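Local coordinates for protein KLLA0E02245p (Kluyveromyces lactis, PDB 4GPS) that removes NAD caps and whole cap structures from the 5' end of RNA and degrades RNA in the 5'-3' direction, using a divalent metal cation, at residues E162-Y167 with D274-A279; K208-S213 with Q386-L391; G267-E272 with H379-L384. All coordinates share one frame; numbering follows the deposited sequence.

Contact 1 of 3, residues E162-Y167 with D274-A279; sequences EAYQRY and DLLIQA
Leu276 of strand 273-285 meets two tyrosines of helix 156-167, Tyr164 and Tyr167, with a different methyl for each. Its CB points at the helix, but neither CB nor CG lies within 4.2 Å of it; the approach is made entirely at the fork. There CD1 comes 3.9 Å from Tyr167 CD2, while CD2 lies 3.9 Å from Tyr164 CD1 and 4.2 Å from Tyr164 CA, close over the helix backbone. The fork gets there because CG stands anti to the backbone N of Leu276 (chi1 177°). Both methyls approach their rings at a slant, and the side chains of Tyr164 and Leu276 run at about a right angle to each other. Both pairs join carbon to carbon, and the contact is apolar; the polar end of Tyr164 turns to another partner: its OH is hydrogen-bonded to Asp207. Tyr167 has further ring contact with His266 and touches strand 86-95. Ile264 of strand 259-268 also packs on Leu276. Helix 156-167 thus covers one face of the strands, over 273-285 and its neighbours 176-181 and 259-268, with its last residue, Tyr167, reaching on to strand 86-95.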
# COMPACT_ATOMS: atom_id res chain seq x y z
N GLU A 162 -3.47 18.82 1.22
CA GLU A 162 -3.90 19.66 0.10
C GLU A 162 -4.91 18.83 -0.70
O GLU A 162 -5.91 19.34 -1.19
CB GLU A 162 -2.73 20.02 -0.80
CG GLU A 162 -1.64 20.82 -0.13
CD GLU A 162 -2.04 22.25 0.14
OE1 GLU A 162 -2.69 22.88 -0.74
OE2 GLU A 162 -1.70 22.74 1.24
N ALA A 163 -4.64 17.54 -0.85
CA ALA A 163 -5.54 16.66 -1.57
C ALA A 163 -6.89 16.62 -0.84
O ALA A 163 -7.93 16.60 -1.49
CB ALA A 163 -4.93 15.26 -1.67
N TYR A 164 -6.89 16.63 0.49
CA TYR A 164 -8.14 16.60 1.25
C TYR A 164 -8.92 17.88 1.02
O TYR A 164 -10.12 17.86 0.81
CB TYR A 164 -7.88 16.49 2.74
CG TYR A 164 -9.15 16.37 3.57
CD1 TYR A 164 -9.82 15.14 3.67
CD2 TYR A 164 -9.69 17.47 4.23
CE1 TYR A 164 -10.97 15.02 4.40
CE2 TYR A 164 -10.87 17.36 4.97
CZ TYR A 164 -11.50 16.12 5.04
OH TYR A 164 -12.64 15.98 5.76
N GLN A 165 -8.23 19.01 1.08
CA GLN A 165 -8.87 20.29 0.87
C GLN A 165 -9.50 20.36 -0.53
O GLN A 165 -10.57 20.91 -0.70
CB GLN A 165 -7.84 21.39 1.06
CG GLN A 165 -8.15 22.73 0.43
CD GLN A 165 -7.14 23.80 0.87
OE1 GLN A 165 -7.05 24.12 2.06
NE2 GLN A 165 -6.38 24.34 -0.10
N ARG A 166 -8.84 19.78 -1.53
CA ARG A 166 -9.35 19.81 -2.89
C ARG A 166 -10.52 18.91 -3.13
O ARG A 166 -11.29 19.13 -4.06
CB ARG A 166 -8.30 19.37 -3.89
CG ARG A 166 -7.34 20.37 -4.37
CD ARG A 166 -6.46 19.62 -5.37
NE ARG A 166 -6.71 19.99 -6.76
CZ ARG A 166 -6.16 21.04 -7.36
NH1 ARG A 166 -5.33 21.85 -6.70
NH2 ARG A 166 -6.44 21.29 -8.63
N TYR A 167 -10.63 17.85 -2.34
CA TYR A 167 -11.69 16.87 -2.52
C TYR A 167 -12.78 16.88 -1.46
O TYR A 167 -13.76 16.17 -1.57
CB TYR A 167 -11.06 15.47 -2.55
CG TYR A 167 -11.97 14.39 -3.08
CD1 TYR A 167 -12.20 14.27 -4.44
CD2 TYR A 167 -12.62 13.50 -2.21
CE1 TYR A 167 -13.07 13.29 -4.95
CE2 TYR A 167 -13.49 12.50 -2.71
CZ TYR A 167 -13.70 12.41 -4.08
OH TYR A 167 -14.54 11.45 -4.60
N ASP A 274 -15.64 5.43 4.30
CA ASP A 274 -14.97 5.61 3.01
C ASP A 274 -13.50 5.84 3.35
O ASP A 274 -13.18 6.19 4.48
CB ASP A 274 -15.44 6.86 2.22
CG ASP A 274 -16.77 6.67 1.53
OD1 ASP A 274 -17.14 5.51 1.29
OD2 ASP A 274 -17.43 7.69 1.22
N LEU A 275 -12.63 5.68 2.35
CA LEU A 275 -11.21 5.92 2.51
C LEU A 275 -10.72 6.89 1.43
O LEU A 275 -11.08 6.74 0.26
CB LEU A 275 -10.42 4.62 2.37
CG LEU A 275 -10.45 3.52 3.42
CD1 LEU A 275 -9.15 2.71 3.26
CD2 LEU A 275 -10.57 4.11 4.82
N LEU A 276 -9.92 7.88 1.80
CA LEU A 276 -9.35 8.81 0.82
C LEU A 276 -7.86 8.57 1.07
O LEU A 276 -7.33 8.95 2.10
CB LEU A 276 -9.72 10.26 1.13
CG LEU A 276 -9.09 11.25 0.17
CD1 LEU A 276 -9.73 11.15 -1.20
CD2 LEU A 276 -9.31 12.64 0.71
N ILE A 277 -7.21 7.94 0.10
CA ILE A 277 -5.84 7.51 0.19
C ILE A 277 -4.89 8.16 -0.80
O ILE A 277 -5.25 8.39 -1.97
CB ILE A 277 -5.80 5.97 -0.06
CG1 ILE A 277 -6.46 5.24 1.10
CG2 ILE A 277 -4.40 5.46 -0.25
CD1 ILE A 277 -6.81 3.79 0.73
N GLN A 278 -3.66 8.39 -0.32
CA GLN A 278 -2.59 8.94 -1.15
C GLN A 278 -1.54 7.84 -1.42
O GLN A 278 -1.01 7.24 -0.48
CB GLN A 278 -1.93 10.13 -0.46
CG GLN A 278 -0.81 10.75 -1.30
CD GLN A 278 -0.16 11.96 -0.61
OE1 GLN A 278 1.07 11.99 -0.40
NE2 GLN A 278 -0.97 12.96 -0.27
N ALA A 279 -1.24 7.57 -2.69
CA ALA A 279 -0.26 6.54 -3.02
C ALA A 279 0.77 7.04 -3.99
O ALA A 279 0.44 7.74 -4.95
CB ALA A 279 -0.97 5.30 -3.62

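Contact 2 of 3, residues K208-S213 with Q386-L391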
# COMPACT_ATOMS: atom_id res chain seq x y z
N LYS A 208 -15.51 15.59 11.50
CA LYS A 208 -15.75 14.20 11.88
C LYS A 208 -15.09 13.14 11.01
O LYS A 208 -15.27 11.94 11.24
CB LYS A 208 -17.26 13.97 12.01
CG LYS A 208 -17.86 14.80 13.17
CD LYS A 208 -17.21 14.40 14.50
CE LYS A 208 -17.50 15.40 15.61
NZ LYS A 208 -16.73 16.68 15.40
N ASN A 209 -14.34 13.57 10.00
CA ASN A 209 -13.60 12.62 9.19
C ASN A 209 -12.31 12.39 10.00
O ASN A 209 -11.97 13.20 10.86
CB ASN A 209 -13.35 13.19 7.80
CG ASN A 209 -14.59 13.12 6.95
OD1 ASN A 209 -14.88 14.02 6.13
ND2 ASN A 209 -15.34 12.04 7.13
N ILE A 210 -11.61 11.30 9.75
CA ILE A 210 -10.41 10.96 10.51
C ILE A 210 -9.11 10.95 9.69
O ILE A 210 -9.00 10.29 8.66
CB ILE A 210 -10.59 9.58 11.18
CG1 ILE A 210 -11.80 9.61 12.11
CG2 ILE A 210 -9.34 9.20 11.95
CD1 ILE A 210 -12.31 8.27 12.56
N LEU A 211 -8.12 11.67 10.20
CA LEU A 211 -6.83 11.75 9.54
C LEU A 211 -5.86 10.82 10.23
O LEU A 211 -5.67 10.92 11.43
CB LEU A 211 -6.28 13.18 9.62
CG LEU A 211 -4.88 13.39 9.05
CD1 LEU A 211 -4.87 13.03 7.58
CD2 LEU A 211 -4.48 14.85 9.23
N ILE A 212 -5.24 9.92 9.48
CA ILE A 212 -4.25 8.99 10.03
C ILE A 212 -2.86 9.54 9.74
O ILE A 212 -2.62 10.07 8.65
CB ILE A 212 -4.35 7.59 9.37
CG1 ILE A 212 -5.75 7.02 9.57
CG2 ILE A 212 -3.30 6.66 9.96
CD1 ILE A 212 -5.92 5.61 9.06
N SER A 213 -1.95 9.42 10.71
CA SER A 213 -0.56 9.85 10.56
C SER A 213 0.35 9.12 11.57
O SER A 213 -0.13 8.24 12.28
CB SER A 213 -0.43 11.37 10.73
OG SER A 213 -0.87 11.79 12.02
N GLN A 386 -16.04 3.66 15.20
CA GLN A 386 -16.98 3.76 16.31
C GLN A 386 -16.32 4.28 17.59
O GLN A 386 -16.84 5.18 18.26
CB GLN A 386 -17.64 2.39 16.59
CG GLN A 386 -18.76 2.03 15.61
CD GLN A 386 -19.85 3.10 15.54
OE1 GLN A 386 -20.71 3.18 16.43
NE2 GLN A 386 -19.81 3.95 14.50
N ASN A 387 -15.14 3.73 17.90
CA ASN A 387 -14.45 4.13 19.10
C ASN A 387 -13.74 5.49 19.04
O ASN A 387 -13.73 6.22 20.05
CB ASN A 387 -13.50 3.00 19.52
CG ASN A 387 -14.25 1.85 20.18
OD1 ASN A 387 -14.84 2.01 21.24
ND2 ASN A 387 -14.24 0.69 19.55
N LEU A 388 -13.16 5.86 17.91
CA LEU A 388 -12.53 7.18 17.91
C LEU A 388 -13.62 8.23 17.98
O LEU A 388 -13.43 9.28 18.61
CB LEU A 388 -11.64 7.40 16.68
CG LEU A 388 -10.37 6.56 16.75
CD1 LEU A 388 -9.73 6.46 15.41
CD2 LEU A 388 -9.43 7.17 17.74
N LEU A 389 -14.78 7.97 17.37
CA LEU A 389 -15.85 8.96 17.43
C LEU A 389 -16.43 9.04 18.84
O LEU A 389 -16.67 10.12 19.35
CB LEU A 389 -16.96 8.63 16.43
CG LEU A 389 -16.55 8.78 14.97
CD1 LEU A 389 -17.77 8.53 14.12
CD2 LEU A 389 -15.96 10.16 14.72
N LEU A 390 -16.64 7.88 19.46
CA LEU A 390 -17.17 7.85 20.80
C LEU A 390 -16.24 8.61 21.76
O LEU A 390 -16.69 9.49 22.50
CB LEU A 390 -17.33 6.40 21.27
CG LEU A 390 -17.87 6.28 22.69
CD1 LEU A 390 -19.20 7.02 22.73
CD2 LEU A 390 -18.05 4.82 23.10
N LEU A 391 -14.95 8.29 21.74
CA LEU A 391 -13.98 8.95 22.62
C LEU A 391 -13.83 10.44 22.39
O LEU A 391 -13.62 11.18 23.33
CB LEU A 391 -12.60 8.30 22.50
CG LEU A 391 -12.38 6.92 23.10
CD1 LEU A 391 -10.97 6.47 22.85
CD2 LEU A 391 -12.68 6.96 24.59
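Ile210 and Leu388 meet end to end, methyl against methyl, and form the buried half of this contact. Ile210 CD1 lies 4.2 Å from Leu388 CD1, an ordinary van der Waals separation. Both CB atoms are directed at the opposing segment, and the extended chi2 of Ile210 (165°) carries CD1 out toward the helix, bridging CA atoms 8.6 Å apart. Met202 touches both residues, Phe178 closes on Ile210 and Val204 on Leu388, so this pair sits within a larger apolar layer.

The outer half is built differently. Lys208 lies in the loop before the strand, exposed, and its CA is 7.6 Å from that of Leu389. The nearest approach here is between a methyl and the backbone: Leu389 CD2 stands 4.0 Å from Lys208 O. Of the lysine side chain the aliphatic part takes part, with CD 4.4 Å from Leu389 CD2, while its NZ is hydrogen-bonded back to Pro206 O. Leu389 itself remains partly exposed and also touches Thr176. The backbones come closer on the solvent side, although Ile210 and Leu388 are the more fully buried residues.

Strand 210-213 pairs parallel with 176-181 and antiparallel with 198-204. Ile210 turns toward helix 370-393, whereas the next residue, Leu211, packs on Leu160 and Lys161 of helix 156-167. Helices thus cover both faces of the strands, the layered alpha/beta arrangement expected of a PD-(D/E)XK nuclease core in the DXO/Dom3Z family.

Contact 3 of 3, residues G267-E272 with H379-L384; sequences GSLNDE and HIFQVL
Apolar packing between Leu269 and Phe381 makes the buried part of this contact. A single methyl does the touching: Leu269 CD2 lies 3.9 Å from both CG and CB of Phe381, at the root of the ring and obliquely to its plane, and the two side chains run at about a right angle. The ring is also met edge-to-face by Phe178. Leu269 to Glu272 form the short connection between strands 259-268 and 273-285, an antiparallel beta-hairpin whose second strand carries the metal ligand Asp282 farther on; helix 370-393 packs against this turn.

The polar part centres on Gln382. Its CG is anti to the backbone N (chi1 -175°), and a bend at chi2 swings the amide toward the loop, where it crosses the side chain of Asn270. Gln382 NE2 donates to Glu272 OE1 over 3.0 Å, nearly straight at 163°. The acceptor lies close to the amide plane, whereas the donor stands 49° out of the carboxylate plane. Replacing Gln382 with alanine would probably leave Glu272 without this amide donor and open a gap beside Asn270. Charge pairing comes from outside the two segments: Lys385, one helical turn farther along, forms a salt bridge with the same Glu272 OE1.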
# COMPACT_ATOMS: atom_id res chain seq x y z
N GLY A 267 -12.50 5.38 -2.06
CA GLY A 267 -13.18 4.11 -2.14
C GLY A 267 -14.03 3.89 -0.93
O GLY A 267 -13.85 4.50 0.11
N SER A 268 -14.98 2.97 -1.08
CA SER A 268 -15.91 2.67 -0.02
C SER A 268 -15.49 1.36 0.64
O SER A 268 -15.14 0.39 -0.04
CB SER A 268 -17.32 2.55 -0.60
OG SER A 268 -18.27 2.41 0.42
N LEU A 269 -15.51 1.36 1.96
CA LEU A 269 -15.15 0.19 2.71
C LEU A 269 -16.40 -0.39 3.37
O LEU A 269 -16.57 -1.62 3.46
CB LEU A 269 -14.08 0.60 3.73
CG LEU A 269 -13.77 0.12 5.16
CD1 LEU A 269 -14.46 -1.13 5.57
CD2 LEU A 269 -12.28 -0.06 5.23
N ASN A 270 -17.29 0.52 3.77
CA ASN A 270 -18.53 0.23 4.48
C ASN A 270 -19.69 1.08 4.06
O ASN A 270 -19.55 2.03 3.32
CB ASN A 270 -18.39 0.58 5.97
CG ASN A 270 -18.14 -0.58 6.77
OD1 ASN A 270 -18.00 -1.67 6.22
ND2 ASN A 270 -18.08 -0.41 8.07
N ASP A 271 -20.82 0.77 4.67
CA ASP A 271 -21.99 1.57 4.46
C ASP A 271 -21.80 2.79 5.37
O ASP A 271 -22.56 3.74 5.29
CB ASP A 271 -23.23 0.78 4.87
CG ASP A 271 -23.82 0.00 3.71
OD1 ASP A 271 -24.66 -0.89 3.96
OD2 ASP A 271 -23.45 0.30 2.54
N GLU A 272 -20.77 2.75 6.22
CA GLU A 272 -20.52 3.88 7.12
C GLU A 272 -19.13 4.50 6.94
O GLU A 272 -18.86 5.61 7.43
CB GLU A 272 -20.65 3.41 8.58
CG GLU A 272 -22.03 2.93 9.00
CD GLU A 272 -22.00 2.21 10.34
OE1 GLU A 272 -21.24 2.62 11.24
OE2 GLU A 272 -22.76 1.23 10.51
N HIS A 379 -13.17 -5.42 9.85
CA HIS A 379 -13.33 -5.37 11.30
C HIS A 379 -12.72 -4.18 12.04
O HIS A 379 -13.49 -3.39 12.60
CB HIS A 379 -12.81 -6.66 11.97
CG HIS A 379 -13.05 -6.70 13.46
ND1 HIS A 379 -14.27 -7.02 14.01
CD2 HIS A 379 -12.23 -6.43 14.50
CE1 HIS A 379 -14.19 -6.95 15.32
NE2 HIS A 379 -12.97 -6.59 15.65
N ILE A 380 -11.39 -4.03 12.07
CA ILE A 380 -10.79 -2.91 12.83
C ILE A 380 -11.18 -1.58 12.33
O ILE A 380 -11.21 -0.65 13.11
CB ILE A 380 -9.21 -2.83 12.88
CG1 ILE A 380 -8.62 -3.71 11.82
CG2 ILE A 380 -8.69 -3.01 14.32
CD1 ILE A 380 -8.56 -2.97 10.55
N PHE A 381 -11.46 -1.44 11.03
CA PHE A 381 -11.86 -0.10 10.64
C PHE A 381 -13.19 0.31 11.25
O PHE A 381 -13.36 1.45 11.63
CB PHE A 381 -11.80 0.09 9.13
CG PHE A 381 -10.46 0.54 8.65
CD1 PHE A 381 -10.11 1.88 8.72
CD2 PHE A 381 -9.52 -0.38 8.19
CE1 PHE A 381 -8.83 2.30 8.32
CE2 PHE A 381 -8.27 0.02 7.80
CZ PHE A 381 -7.91 1.36 7.86
N GLN A 382 -14.10 -0.65 11.41
CA GLN A 382 -15.39 -0.36 12.01
C GLN A 382 -15.15 -0.13 13.50
O GLN A 382 -15.68 0.79 14.11
CB GLN A 382 -16.36 -1.53 11.80
CG GLN A 382 -17.79 -1.28 12.29
CD GLN A 382 -18.45 -0.08 11.61
OE1 GLN A 382 -18.12 0.25 10.48
NE2 GLN A 382 -19.39 0.56 12.31
N VAL A 383 -14.30 -0.96 14.10
CA VAL A 383 -14.00 -0.79 15.51
C VAL A 383 -13.33 0.59 15.73
O VAL A 383 -13.76 1.36 16.62
CB VAL A 383 -13.10 -1.97 15.99
CG1 VAL A 383 -12.56 -1.69 17.38
CG2 VAL A 383 -13.92 -3.27 15.98
N LEU A 384 -12.33 0.93 14.92
CA LEU A 384 -11.64 2.22 15.03
C LEU A 384 -12.57 3.43 14.83
O LEU A 384 -12.47 4.42 15.56
CB LEU A 384 -10.50 2.32 14.01
CG LEU A 384 -9.27 1.46 14.28
CD1 LEU A 384 -8.41 1.38 13.05
CD2 LEU A 384 -8.49 2.04 15.45

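How the contacts relate
Contacts 2 and 3, with centres 12 Å apart, both use helix 370-393: residues 379-384 meet the 267-272 turn, and residues 386-391 meet strand 210-213 and the loop just before it. Contact 1 lies about 16 Å from contact 2 and 17 Å from contact 3, centre to centre, and brings in helix 156-167. Its strand is joined directly to contact 3, since Leu275 N lies 2.8 Å from Gly267 O, a probable hydrogen bond between neighbouring antiparallel strands. All three contacts lie away from the metal and substrate sites, yet strand 273-285 runs on from contact 1 to Glu280, which probably binds substrate, and to the metal ligand Asp282.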